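Alcohol dehydrogenase, zinc-containing (Thermotoga maritima, PDB 1VJ0) probably acts as a zinc-dependent oxidoreductase of the medium-chain dehydrogenase family, with two zinc ions bound in each chain. Local coordinates at residues A[89-92]-A[96-99]; A[135-140]-A[154-159]; A[186-191]-A[329-334]; A[283-288]-A[311-316]. One frame throughout, in Å; residues are numbered along the deposited sequence.

Interaction 1 (A[89-92]-A[96-99]); sequences EKRD and ELLK
Two torsions set up this contact: Asp92 places its CG between its own backbone N and carbonyl carbon (chi1 87°), which brings OD1 within reach of the Glu96 amide, while Leu98 keeps CG opposite its carbonyl carbon (chi1 -62°) and thereby lies alongside Lys90. The first swing completes a reciprocal pair. Glu96 N donates to Asp92 OD1 at 2.9 Å, reaching it from above the carboxylate plane, and Asp92 N donates to Glu96 O at 2.8 Å. OD1 also takes the amide of Asn94, closing an Asx turn. At the other end Leu98 N meets Lys90 O at 2.9 Å in an almost straight bond (176°), while water 1 links Lys90 N to Leu98 O. The leucine's CD1 packs on Lys90 CG at 3.7 Å, beside a lysine chain whose NZ runs on to the carbonyls of Thr159 and Pro157. On the outer side Leu97 lies over one face of the Arg91 guanidinium, its CG 3.5 Å from Arg91 NH1, which bonds to Gly95 O. Asp92 OD2 and Glu96 OE2 stand 4.2 Å apart with their carboxylates nearly perpendicular. Water 2 donates to both, and Lys163 supplies its backbone N to the aspartate and its NZ to the glutamate, which probably eases the repulsion. With bonds flanking Arg91 and Leu97, whose CA atoms are 4.4 Å apart, the pair is an antiparallel, non-hydrogen-bonded bridge: a short hairpin-like excursion between strands 78-86 and 103-106 of the GroES-like domain.

Interaction 2 (A[135-140]-A[154-159]); sequences INRGCS and VLDPET
Arg137 and Asp156 make the whole of this contact, a salt bridge concentrated on a single oxygen. Asp156 OD2 receives Arg137 NH2 at 2.7 Å and Arg137 NH1 at 2.8 Å, the guanidinium gripping it end-on with both terminal nitrogens. NH2 arrives on the syn side of the carboxylate and NH1 on the anti side, and the oxygen lies close to the guanidinium plane. Because one acceptor sits between two donors, both bonds are bent, with N-H...O angles of 142° and 139°; the two flat groups are nevertheless turned only 22° against each other. The side chains come from opposite directions, that of Arg137 kinking at chi3 before its end meets the acid. Little else of the two segments meets: just 78 Å² is buried, and both partners remain partly exposed. Glu158, on the solvent side, keeps OE1 6.9 Å from Arg137 NH1, too far for an ion pair. Within 154-159 the acid's own backbone is held by a type I turn from Asp156 to Thr159, Asp156 O accepting both Thr159 N at 3.0 Å and Thr159 OG1 at 2.8 Å. Asp156 OD1 has a long, weak ion pair with Arg146. Within the GroES-like domain the bridge thus ties the loop after strand 131-132 to the turn leaving strand 152-155, with Ile110 of strand 109-110 packed against both charged residues and strand 45-54 paired beside strand 152-155.

Interaction 3 (A[186-191]-A[329-334]); sequences AFDEYP and TSHFVK
Asp188, His331 and Lys334 bury most of the surface between two helices of this medium-chain dehydrogenase fold: the last part of helix 170-188, which earlier carries the zinc ligand Cys178, and the start of helix 329-340. The two segments meet largely through water. Asp188 reaches across with CG trans to its backbone N (chi1 -164°), yet OD2 stops 3.8 Å from His331 NE2. It lies at the edge of the imidazole, near the ring plane, while the carboxylate itself is turned 78° from that ring. Water 3 bridges the two from one side, hydrogen-bonded to NE2 and donating to Asp188 OD2 at 2.6 Å as well as to Glu189 OE2. The imidazole has further holds: ND1 hydrogen-bonds with the backbone N of Asp328, and the ring stacks with His185. Lys334 is likewise held short of a salt bridge, its NZ 4.3 Å from Asp188 OD1, although the opposite charges probably still attract. Ser193 and Ala195 of the second subunit pack against Asp188 and Lys334, so the bridged acid and base also lie at a subunit boundary. Water 4 donates to Asp188 OD2 and to Ser330 OG while accepting from Lys334 NZ at 2.7 Å. On the neighbouring oxygen, water 5 makes a second bridge: it donates to Asp188 OD1 at 2.7 Å and accepts from Lys334 NZ at 3.1 Å.

Interaction 4 (A[283-288]-A[311-316]); sequences EGSELL and YEWLVL
Trp313 NE1 donates to Glu286 OE2 at 3.1 Å, the one direct hydrogen bond between these segments, with an N-H...O angle of 151°. The oxygen sits at the indole edge, close to the ring plane, whereas the donor stands almost straight above the carboxylate (84° out of its plane), and the carboxylate and indole planes are nearly perpendicular. Glu286 gets there by bending at chi2, which folds its acid back toward the tryptophan. Ser285, one residue earlier, takes an indole face instead: its CB lies 3.5 Å from the centroid of the five-membered ring and 19° off the normal, a CH-pi contact. Ser285 OG lies 3.5 Å from Trp313 CE3, its own hydrogen bond going to Leu281 O of the same helix. The indole is thus gripped at edge and face by consecutive residues, and Phe308 adds an edge-to-face contact. Trp313 itself lies within a wider pi-type turn of its helix, where Leu316 N bonds to Tyr311 O at 2.7 Å. Packing of this kind joins helix 280-287, which links strands 268-273 and 292-296, to helix 310-315, which precedes strand 320-323, outermost of the sheet within the chain: neighbouring connections of a Rossmann-type parallel sheet.

In the fold
Along the chain, interactions 1 and 2 come first, both within the GroES-like domain; interaction 3 opens at the end of helix 170-188 and closes at helix 329-340, and interaction 4 falls between those two segments. The centres of interactions 1 and 2 lie about 18 Å apart, and the two touch through the end of one lysine side chain. Interaction 4 lies between two helical connections of the six-stranded parallel sheet; its centre is about 49 Å from that of interaction 1, on the opposite side of the chain's centre. Interaction 3 stands between, its centre about 24 to 25 Å from that of each other contact, linking helices that precede and follow the Rossmann-type sheet in the two-domain fold.

Interaction 1 (A[89-92]-A[96-99])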
loop_
_atom_site.group_PDB
_atom_site.type_symbol
_atom_site.label_atom_id
_atom_site.label_comp_id
_atom_site.label_asym_id
_atom_site.label_seq_id
_atom_site.Cartn_x
_atom_site.Cartn_y
_atom_site.Cartn_z
ATOM N N GLU A 89 -9.164 -9.194 -36.040
ATOM C CA GLU A 89 -7.946 -8.545 -35.526
ATOM C C GLU A 89 -7.717 -8.891 -34.075
ATOM O O GLU A 89 -8.670 -9.106 -33.303
ATOM C CB GLU A 89 -8.058 -7.008 -35.599
ATOM C CG GLU A 89 -8.306 -6.440 -36.977
ATOM C CD GLU A 89 -9.746 -6.667 -37.417
ATOM O OE1 GLU A 89 -10.706 -6.379 -36.649
ATOM O OE2 GLU A 89 -9.916 -7.199 -38.500
ATOM N N LYS A 90 -6.443 -8.973 -33.696
ATOM C CA LYS A 90 -6.067 -9.201 -32.298
ATOM C C LYS A 90 -4.807 -8.431 -31.957
ATOM O O LYS A 90 -3.838 -8.505 -32.644
ATOM C CB LYS A 90 -5.901 -10.685 -31.981
ATOM C CG LYS A 90 -5.423 -10.948 -30.553
ATOM C CD LYS A 90 -6.448 -10.580 -29.487
ATOM C CE LYS A 90 -5.931 -10.905 -28.086
ATOM N NZ LYS A 90 -6.847 -10.469 -26.905
ATOM N N ARG A 91 -4.889 -7.639 -30.906
ATOM C CA ARG A 91 -3.757 -6.902 -30.393
ATOM C C ARG A 91 -3.229 -7.578 -29.167
ATOM O O ARG A 91 -3.992 -8.096 -28.311
ATOM C CB ARG A 91 -4.184 -5.508 -29.994
ATOM C CG ARG A 91 -4.503 -4.678 -31.182
ATOM C CD ARG A 91 -4.799 -3.280 -30.824
ATOM N NE ARG A 91 -5.405 -2.620 -31.962
ATOM C CZ ARG A 91 -4.753 -2.017 -32.941
ATOM N NH1 ARG A 91 -3.418 -1.941 -32.945
ATOM N NH2 ARG A 91 -5.448 -1.455 -33.932
ATOM N N ASP A 92 -1.916 -7.575 -29.051
ATOM C CA ASP A 92 -1.309 -8.050 -27.810
ATOM C C ASP A 92 -1.472 -6.983 -26.715
ATOM O O ASP A 92 -2.071 -5.897 -26.957
ATOM C CB ASP A 92 0.145 -8.493 -28.056
ATOM C CG ASP A 92 1.156 -7.402 -27.945
ATOM O OD1 ASP A 92 0.828 -6.169 -27.960
ATOM O OD2 ASP A 92 2.363 -7.735 -27.839
ATOM N N GLU A 96 0.024 -4.166 -29.963
ATOM C CA GLU A 96 0.542 -4.464 -31.296
ATOM C C GLU A 96 -0.357 -5.480 -31.948
ATOM O O GLU A 96 -0.660 -6.510 -31.365
ATOM C CB GLU A 96 1.951 -5.058 -31.280
ATOM C CG GLU A 96 3.013 -4.279 -30.537
ATOM C CD GLU A 96 4.365 -4.908 -30.855
ATOM O OE1 GLU A 96 4.701 -5.057 -32.079
ATOM O OE2 GLU A 96 5.060 -5.291 -29.903
ATOM N N LEU A 97 -0.700 -5.212 -33.194
ATOM C CA LEU A 97 -1.473 -6.099 -34.027
ATOM C C LEU A 97 -0.728 -7.382 -34.385
ATOM O O LEU A 97 0.345 -7.339 -34.943
ATOM C CB LEU A 97 -1.886 -5.394 -35.337
ATOM C CG LEU A 97 -3.172 -4.573 -35.266
ATOM C CD1 LEU A 97 -3.347 -3.687 -36.533
ATOM C CD2 LEU A 97 -4.381 -5.461 -35.073
ATOM N N LEU A 98 -1.329 -8.518 -34.061
ATOM C CA LEU A 98 -0.781 -9.825 -34.382
ATOM C C LEU A 98 -0.966 -10.069 -35.873
ATOM O O LEU A 98 -2.013 -9.670 -36.468
ATOM C CB LEU A 98 -1.513 -10.927 -33.583
ATOM C CG LEU A 98 -1.399 -10.851 -32.043
ATOM C CD1 LEU A 98 -2.013 -12.103 -31.387
ATOM C CD2 LEU A 98 0.011 -10.665 -31.563
ATOM N N LYS A 99 0.055 -10.706 -36.467
ATOM C CA LYS A 99 0.035 -11.155 -37.833
ATOM C C LYS A 99 0.592 -12.577 -37.938
ATOM O O LYS A 99 1.313 -13.025 -37.033
ATOM C CB LYS A 99 0.835 -10.173 -38.703
ATOM C CG LYS A 99 2.225 -9.940 -38.252
ATOM C CD LYS A 99 3.024 -9.023 -39.223
ATOM C CE LYS A 99 4.521 -8.908 -38.777
ATOM N NZ LYS A 99 4.687 -8.714 -37.300
HETATM O O HOH W 1 -4.472 -8.950 -35.884
HETATM O O HOH W 2 4.415 -6.337 -27.434
#

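Interaction 2 (A[135-140]-A[154-159])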
loop_
_atom_site.group_PDB
_atom_site.type_symbol
_atom_site.label_atom_id
_atom_site.label_comp_id
_atom_site.label_asym_id
_atom_site.label_seq_id
_atom_site.Cartn_x
_atom_site.Cartn_y
_atom_site.Cartn_z
ATOM N N ILE A 135 -7.188 -27.400 -18.869
ATOM C CA ILE A 135 -7.677 -27.744 -17.515
ATOM C C ILE A 135 -9.209 -27.943 -17.472
ATOM O O ILE A 135 -9.694 -29.043 -17.152
ATOM C CB ILE A 135 -7.175 -26.707 -16.460
ATOM C CG1 ILE A 135 -5.639 -26.638 -16.503
ATOM C CG2 ILE A 135 -7.655 -27.073 -15.037
ATOM C CD1 ILE A 135 -5.005 -26.008 -15.303
ATOM N N ASN A 136 -9.980 -26.914 -17.807
ATOM C CA ASN A 136 -11.451 -27.037 -17.710
ATOM C C ASN A 136 -12.144 -26.771 -19.040
ATOM O O ASN A 136 -13.325 -26.501 -19.092
ATOM C CB ASN A 136 -12.023 -26.160 -16.567
ATOM C CG ASN A 136 -11.807 -24.653 -16.755
ATOM O OD1 ASN A 136 -11.362 -24.165 -17.804
ATOM N ND2 ASN A 136 -12.156 -23.894 -15.697
ATOM N N ARG A 137 -11.376 -26.871 -20.116
ATOM C CA ARG A 137 -11.835 -26.690 -21.475
ATOM C C ARG A 137 -11.611 -27.981 -22.244
ATOM O O ARG A 137 -10.491 -28.269 -22.648
ATOM C CB ARG A 137 -11.029 -25.570 -22.112
ATOM C CG ARG A 137 -11.209 -24.259 -21.420
ATOM C CD ARG A 137 -10.679 -23.098 -22.204
ATOM N NE ARG A 137 -11.621 -22.844 -23.268
ATOM C CZ ARG A 137 -11.664 -21.752 -23.973
ATOM N NH1 ARG A 137 -10.859 -20.758 -23.674
ATOM N NH2 ARG A 137 -12.580 -21.628 -24.928
ATOM N N GLY A 138 -12.695 -28.746 -22.411
ATOM C CA GLY A 138 -12.693 -30.045 -23.099
ATOM C C GLY A 138 -12.477 -29.921 -24.599
ATOM O O GLY A 138 -12.490 -28.814 -25.175
ATOM N N CYS A 139 -12.213 -31.041 -25.248
ATOM C CA CYS A 139 -11.893 -30.977 -26.650
ATOM C C CYS A 139 -12.973 -31.561 -27.555
ATOM O O CYS A 139 -12.776 -31.686 -28.753
ATOM C CB CYS A 139 -10.557 -31.658 -26.885
ATOM S SG CYS A 139 -10.599 -33.439 -26.615
ATOM N N SER A 140 -14.146 -31.886 -27.031
ATOM C CA SER A 140 -15.080 -32.598 -27.887
ATOM C C SER A 140 -15.864 -31.662 -28.853
ATOM O O SER A 140 -16.223 -32.082 -29.936
ATOM C CB SER A 140 -16.009 -33.508 -27.061
ATOM O OG SER A 140 -16.810 -32.704 -26.264
ATOM N N VAL A 154 -6.418 -23.143 -30.579
ATOM C CA VAL A 154 -7.244 -22.012 -30.943
ATOM C C VAL A 154 -7.453 -21.152 -29.703
ATOM O O VAL A 154 -8.007 -21.622 -28.706
ATOM C CB VAL A 154 -8.617 -22.465 -31.463
ATOM C CG1 VAL A 154 -9.500 -21.257 -31.785
ATOM C CG2 VAL A 154 -8.437 -23.378 -32.699
ATOM N N LEU A 155 -6.989 -19.907 -29.748
ATOM C CA LEU A 155 -7.101 -18.982 -28.615
ATOM C C LEU A 155 -8.312 -18.073 -28.865
ATOM O O LEU A 155 -8.493 -17.534 -29.966
ATOM C CB LEU A 155 -5.819 -18.129 -28.477
ATOM C CG LEU A 155 -4.474 -18.801 -28.282
ATOM C CD1 LEU A 155 -3.465 -17.715 -28.050
ATOM C CD2 LEU A 155 -4.473 -19.741 -27.112
ATOM N N ASP A 156 -9.169 -17.935 -27.867
ATOM C CA ASP A 156 -10.309 -17.018 -27.930
ATOM C C ASP A 156 -9.836 -15.559 -28.014
ATOM O O ASP A 156 -8.771 -15.244 -27.539
ATOM C CB ASP A 156 -11.129 -17.109 -26.651
ATOM C CG ASP A 156 -12.013 -18.347 -26.555
ATOM O OD1 ASP A 156 -12.737 -18.702 -27.508
ATOM O OD2 ASP A 156 -12.067 -19.009 -25.500
ATOM N N PRO A 157 -10.674 -14.650 -28.521
ATOM C CA PRO A 157 -10.304 -13.230 -28.630
ATOM C C PRO A 157 -10.001 -12.609 -27.292
ATOM O O PRO A 157 -9.219 -11.675 -27.204
ATOM C CB PRO A 157 -11.535 -12.584 -29.311
ATOM C CG PRO A 157 -12.674 -13.558 -29.139
ATOM C CD PRO A 157 -12.014 -14.910 -29.072
ATOM N N GLU A 158 -10.592 -13.143 -26.237
ATOM C CA GLU A 158 -10.419 -12.602 -24.894
ATOM C C GLU A 158 -9.066 -12.958 -24.276
ATOM O O GLU A 158 -8.723 -12.442 -23.217
ATOM C CB GLU A 158 -11.524 -13.125 -23.979
ATOM C CG GLU A 158 -12.890 -12.628 -24.366
ATOM C CD GLU A 158 -13.583 -13.490 -25.385
ATOM O OE1 GLU A 158 -13.029 -14.513 -25.801
ATOM O OE2 GLU A 158 -14.701 -13.120 -25.773
ATOM N N THR A 159 -8.332 -13.886 -24.881
ATOM C CA THR A 159 -7.025 -14.232 -24.384
ATOM C C THR A 159 -6.041 -13.023 -24.341
ATOM O O THR A 159 -5.848 -12.272 -25.337
ATOM C CB THR A 159 -6.370 -15.288 -25.302
ATOM O OG1 THR A 159 -7.248 -16.401 -25.509
ATOM C CG2 THR A 159 -5.098 -15.842 -24.664
#

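Interaction 3 (A[186-191]-A[329-334])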
loop_
_atom_site.group_PDB
_atom_site.type_symbol
_atom_site.label_atom_id
_atom_site.label_comp_id
_atom_site.label_asym_id
_atom_site.label_seq_id
_atom_site.Cartn_x
_atom_site.Cartn_y
_atom_site.Cartn_z
ATOM N N ALA A 186 3.186 -14.427 -5.580
ATOM C CA ALA A 186 3.527 -14.555 -4.177
ATOM C C ALA A 186 4.390 -13.456 -3.654
ATOM O O ALA A 186 4.232 -13.023 -2.516
ATOM C CB ALA A 186 4.244 -15.851 -3.960
ATOM N N PHE A 187 5.361 -13.057 -4.464
ATOM C CA PHE A 187 6.267 -11.951 -4.158
ATOM C C PHE A 187 5.603 -10.602 -4.300
ATOM O O PHE A 187 5.863 -9.691 -3.484
ATOM C CB PHE A 187 7.516 -12.059 -5.027
ATOM C CG PHE A 187 8.501 -13.087 -4.528
ATOM C CD1 PHE A 187 8.397 -14.415 -4.904
ATOM C CD2 PHE A 187 9.569 -12.705 -3.693
ATOM C CE1 PHE A 187 9.305 -15.374 -4.417
ATOM C CE2 PHE A 187 10.485 -13.628 -3.226
ATOM C CZ PHE A 187 10.323 -15.010 -3.578
ATOM N N ASP A 188 4.702 -10.481 -5.266
ATOM C CA ASP A 188 4.003 -9.223 -5.537
ATOM C C ASP A 188 3.094 -8.853 -4.377
ATOM O O ASP A 188 2.779 -7.690 -4.206
ATOM C CB ASP A 188 3.152 -9.373 -6.794
ATOM C CG ASP A 188 2.715 -8.077 -7.368
ATOM O OD1 ASP A 188 3.578 -7.226 -7.709
ATOM O OD2 ASP A 188 1.501 -7.856 -7.567
ATOM N N GLU A 189 2.656 -9.831 -3.587
ATOM C CA GLU A 189 1.776 -9.529 -2.440
ATOM C C GLU A 189 2.520 -8.869 -1.256
ATOM O O GLU A 189 1.895 -8.269 -0.391
ATOM C CB GLU A 189 1.080 -10.803 -1.953
ATOM C CG GLU A 189 0.046 -11.341 -2.902
ATOM C CD GLU A 189 -1.081 -10.342 -3.152
ATOM O OE1 GLU A 189 -1.616 -9.739 -2.193
ATOM O OE2 GLU A 189 -1.381 -10.102 -4.320
ATOM N N TYR A 190 3.836 -8.986 -1.214
ATOM C CA TYR A 190 4.659 -8.366 -0.152
ATOM C C TYR A 190 4.609 -6.820 -0.230
ATOM O O TYR A 190 4.914 -6.264 -1.271
ATOM C CB TYR A 190 6.109 -8.809 -0.332
ATOM C CG TYR A 190 7.016 -8.408 0.809
ATOM C CD1 TYR A 190 6.805 -8.915 2.087
ATOM C CD2 TYR A 190 8.121 -7.620 0.599
ATOM C CE1 TYR A 190 7.647 -8.588 3.135
ATOM C CE2 TYR A 190 8.989 -7.277 1.641
ATOM C CZ TYR A 190 8.735 -7.742 2.901
ATOM O OH TYR A 190 9.575 -7.444 3.926
ATOM N N PRO A 191 4.190 -6.149 0.834
ATOM C CA PRO A 191 3.901 -4.710 0.746
ATOM C C PRO A 191 5.103 -3.755 0.861
ATOM O O PRO A 191 4.887 -2.601 0.989
ATOM C CB PRO A 191 2.910 -4.498 1.904
ATOM C CG PRO A 191 3.294 -5.513 2.923
ATOM C CD PRO A 191 3.785 -6.710 2.142
ATOM N N THR A 329 -3.142 -11.532 -15.456
ATOM C CA THR A 329 -2.382 -10.948 -16.537
ATOM C C THR A 329 -1.311 -9.955 -16.091
ATOM O O THR A 329 -0.315 -9.881 -16.733
ATOM C CB THR A 329 -3.334 -10.292 -17.519
ATOM O OG1 THR A 329 -4.127 -11.320 -18.134
ATOM C CG2 THR A 329 -2.590 -9.594 -18.647
ATOM N N SER A 330 -1.506 -9.228 -14.990
ATOM C CA SER A 330 -0.449 -8.380 -14.477
ATOM C C SER A 330 0.744 -9.229 -14.021
ATOM O O SER A 330 1.899 -8.895 -14.280
ATOM C CB SER A 330 -0.936 -7.435 -13.354
ATOM O OG SER A 330 -1.164 -8.151 -12.114
ATOM N N HIS A 331 0.491 -10.357 -13.379
ATOM C CA HIS A 331 1.572 -11.206 -12.963
ATOM C C HIS A 331 2.283 -11.834 -14.160
ATOM O O HIS A 331 3.523 -11.987 -14.152
ATOM C CB HIS A 331 1.070 -12.318 -12.039
ATOM C CG HIS A 331 0.333 -11.829 -10.845
ATOM N ND1 HIS A 331 -0.926 -12.292 -10.514
ATOM C CD2 HIS A 331 0.645 -10.883 -9.919
ATOM C CE1 HIS A 331 -1.338 -11.687 -9.404
ATOM N NE2 HIS A 331 -0.409 -10.821 -9.024
ATOM N N PHE A 332 1.485 -12.229 -15.150
ATOM C CA PHE A 332 1.964 -12.770 -16.444
ATOM C C PHE A 332 3.040 -11.865 -17.113
ATOM O O PHE A 332 4.164 -12.270 -17.415
ATOM C CB PHE A 332 0.714 -13.031 -17.338
ATOM C CG PHE A 332 1.010 -13.233 -18.805
ATOM C CD1 PHE A 332 1.732 -14.317 -19.254
ATOM C CD2 PHE A 332 0.574 -12.326 -19.716
ATOM C CE1 PHE A 332 1.980 -14.476 -20.642
ATOM C CE2 PHE A 332 0.839 -12.473 -21.087
ATOM C CZ PHE A 332 1.538 -13.543 -21.527
ATOM N N VAL A 333 2.689 -10.611 -17.298
ATOM C CA VAL A 333 3.563 -9.674 -17.965
ATOM C C VAL A 333 4.859 -9.485 -17.158
ATOM O O VAL A 333 5.978 -9.499 -17.701
ATOM C CB VAL A 333 2.782 -8.331 -18.129
ATOM C CG1 VAL A 333 3.705 -7.149 -18.317
ATOM C CG2 VAL A 333 1.773 -8.443 -19.224
ATOM N N LYS A 334 4.728 -9.319 -15.853
ATOM C CA LYS A 334 5.915 -9.088 -15.031
ATOM C C LYS A 334 6.803 -10.323 -14.936
ATOM O O LYS A 334 8.034 -10.236 -14.832
ATOM C CB LYS A 334 5.512 -8.571 -13.653
ATOM C CG LYS A 334 4.698 -7.312 -13.720
ATOM C CD LYS A 334 4.107 -6.899 -12.376
ATOM C CE LYS A 334 3.149 -5.713 -12.583
ATOM N NZ LYS A 334 2.257 -5.353 -11.386
HETATM O O HOH W 3 -0.413 -9.366 -6.686
HETATM O O HOH W 4 1.075 -7.564 -10.376
HETATM O O HOH W 5 3.437 -4.694 -8.610
#

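Interaction 4 (A[283-288]-A[311-316])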
loop_
_atom_site.group_PDB
_atom_site.type_symbol
_atom_site.label_atom_id
_atom_site.label_comp_id
_atom_site.label_asym_id
_atom_site.label_seq_id
_atom_site.Cartn_x
_atom_site.Cartn_y
_atom_site.Cartn_z
ATOM N N GLU A 283 7.185 -25.679 10.245
ATOM C CA GLU A 283 8.566 -25.133 10.301
ATOM C C GLU A 283 8.689 -23.645 9.910
ATOM O O GLU A 283 9.310 -22.859 10.612
ATOM C CB GLU A 283 9.492 -25.974 9.443
ATOM C CG GLU A 283 10.776 -25.236 9.162
ATOM C CD GLU A 283 11.862 -26.085 8.563
ATOM O OE1 GLU A 283 11.551 -27.089 7.860
ATOM O OE2 GLU A 283 13.042 -25.702 8.806
ATOM N N GLY A 284 8.069 -23.256 8.818
ATOM C CA GLY A 284 8.125 -21.891 8.360
ATOM C C GLY A 284 7.705 -20.880 9.410
ATOM O O GLY A 284 8.341 -19.836 9.546
ATOM N N SER A 285 6.638 -21.190 10.148
ATOM C CA SER A 285 6.090 -20.273 11.167
ATOM C C SER A 285 7.138 -19.973 12.213
ATOM O O SER A 285 7.278 -18.839 12.670
ATOM C CB SER A 285 4.835 -20.895 11.817
ATOM O OG SER A 285 3.753 -21.036 10.891
ATOM N N GLU A 286 7.944 -20.969 12.547
ATOM C CA GLU A 286 8.999 -20.781 13.531
ATOM C C GLU A 286 10.230 -20.056 12.992
ATOM O O GLU A 286 11.070 -19.656 13.773
ATOM C CB GLU A 286 9.424 -22.126 14.135
ATOM C CG GLU A 286 8.287 -22.925 14.832
ATOM C CD GLU A 286 7.830 -22.380 16.181
ATOM O OE1 GLU A 286 8.264 -21.301 16.614
ATOM O OE2 GLU A 286 7.009 -23.070 16.851
ATOM N N LEU A 287 10.374 -19.950 11.675
ATOM C CA LEU A 287 11.472 -19.222 11.061
ATOM C C LEU A 287 11.161 -17.747 10.801
ATOM O O LEU A 287 12.088 -16.968 10.460
ATOM C CB LEU A 287 11.841 -19.850 9.707
ATOM C CG LEU A 287 12.342 -21.296 9.739
ATOM C CD1 LEU A 287 12.588 -21.740 8.319
ATOM C CD2 LEU A 287 13.591 -21.409 10.620
ATOM N N LEU A 288 9.880 -17.396 10.854
ATOM C CA LEU A 288 9.405 -16.069 10.479
ATOM C C LEU A 288 9.698 -15.044 11.610
ATOM O O LEU A 288 9.445 -15.330 12.806
ATOM C CB LEU A 288 7.891 -16.172 10.210
ATOM C CG LEU A 288 7.179 -15.061 9.429
ATOM C CD1 LEU A 288 7.704 -14.958 8.035
ATOM C CD2 LEU A 288 5.661 -15.351 9.430
ATOM N N TYR A 311 -1.666 -18.207 18.856
ATOM C CA TYR A 311 -1.012 -17.149 19.605
ATOM C C TYR A 311 0.437 -16.915 19.170
ATOM O O TYR A 311 0.838 -15.775 18.889
ATOM C CB TYR A 311 -1.040 -17.447 21.093
ATOM C CG TYR A 311 -0.416 -16.382 21.932
ATOM C CD1 TYR A 311 -1.067 -15.177 22.113
ATOM C CD2 TYR A 311 0.803 -16.590 22.593
ATOM C CE1 TYR A 311 -0.542 -14.191 22.907
ATOM C CE2 TYR A 311 1.357 -15.578 23.410
ATOM C CZ TYR A 311 0.656 -14.378 23.542
ATOM O OH TYR A 311 1.095 -13.326 24.324
ATOM N N GLU A 312 1.193 -18.013 19.138
ATOM C CA GLU A 312 2.623 -18.008 18.895
ATOM C C GLU A 312 2.957 -17.665 17.479
ATOM O O GLU A 312 3.934 -16.974 17.235
ATOM C CB GLU A 312 3.217 -19.405 19.183
ATOM C CG GLU A 312 3.121 -19.817 20.628
ATOM C CD GLU A 312 1.892 -20.633 20.972
ATOM O OE1 GLU A 312 0.846 -20.592 20.302
ATOM O OE2 GLU A 312 1.981 -21.390 21.943
ATOM N N TRP A 313 2.167 -18.156 16.523
ATOM C CA TRP A 313 2.494 -17.954 15.114
ATOM C C TRP A 313 1.821 -16.794 14.442
ATOM O O TRP A 313 2.378 -16.300 13.488
ATOM C CB TRP A 313 2.228 -19.202 14.276
ATOM C CG TRP A 313 3.003 -20.325 14.740
ATOM C CD1 TRP A 313 4.055 -20.295 15.603
ATOM C CD2 TRP A 313 2.809 -21.700 14.389
ATOM N NE1 TRP A 313 4.517 -21.567 15.808
ATOM C CE2 TRP A 313 3.766 -22.444 15.080
ATOM C CE3 TRP A 313 1.931 -22.371 13.539
ATOM C CZ2 TRP A 313 3.864 -23.831 14.982
ATOM C CZ3 TRP A 313 2.035 -23.787 13.459
ATOM C CH2 TRP A 313 2.994 -24.464 14.162
ATOM N N LEU A 314 0.628 -16.403 14.900
ATOM C CA LEU A 314 -0.056 -15.245 14.338
ATOM C C LEU A 314 -0.021 -14.032 15.218
ATOM O O LEU A 314 0.534 -13.043 14.808
ATOM C CB LEU A 314 -1.519 -15.507 14.043
ATOM C CG LEU A 314 -1.899 -16.017 12.687
ATOM C CD1 LEU A 314 -3.432 -16.317 12.721
ATOM C CD2 LEU A 314 -1.547 -15.087 11.564
ATOM N N VAL A 315 -0.617 -14.106 16.403
ATOM C CA VAL A 315 -0.855 -12.890 17.221
ATOM C C VAL A 315 0.453 -12.302 17.772
ATOM O O VAL A 315 0.848 -11.114 17.499
ATOM C CB VAL A 315 -1.872 -13.183 18.332
ATOM C CG1 VAL A 315 -2.078 -11.962 19.253
ATOM C CG2 VAL A 315 -3.165 -13.677 17.731
ATOM N N LEU A 316 1.146 -13.112 18.571
ATOM C CA LEU A 316 2.373 -12.629 19.208
ATOM C C LEU A 316 3.417 -12.230 18.138
ATOM O O LEU A 316 4.211 -11.257 18.298
ATOM C CB LEU A 316 2.937 -13.728 20.109
ATOM C CG LEU A 316 4.170 -13.325 20.906
ATOM C CD1 LEU A 316 3.802 -12.192 21.865
ATOM C CD2 LEU A 316 4.675 -14.540 21.683
#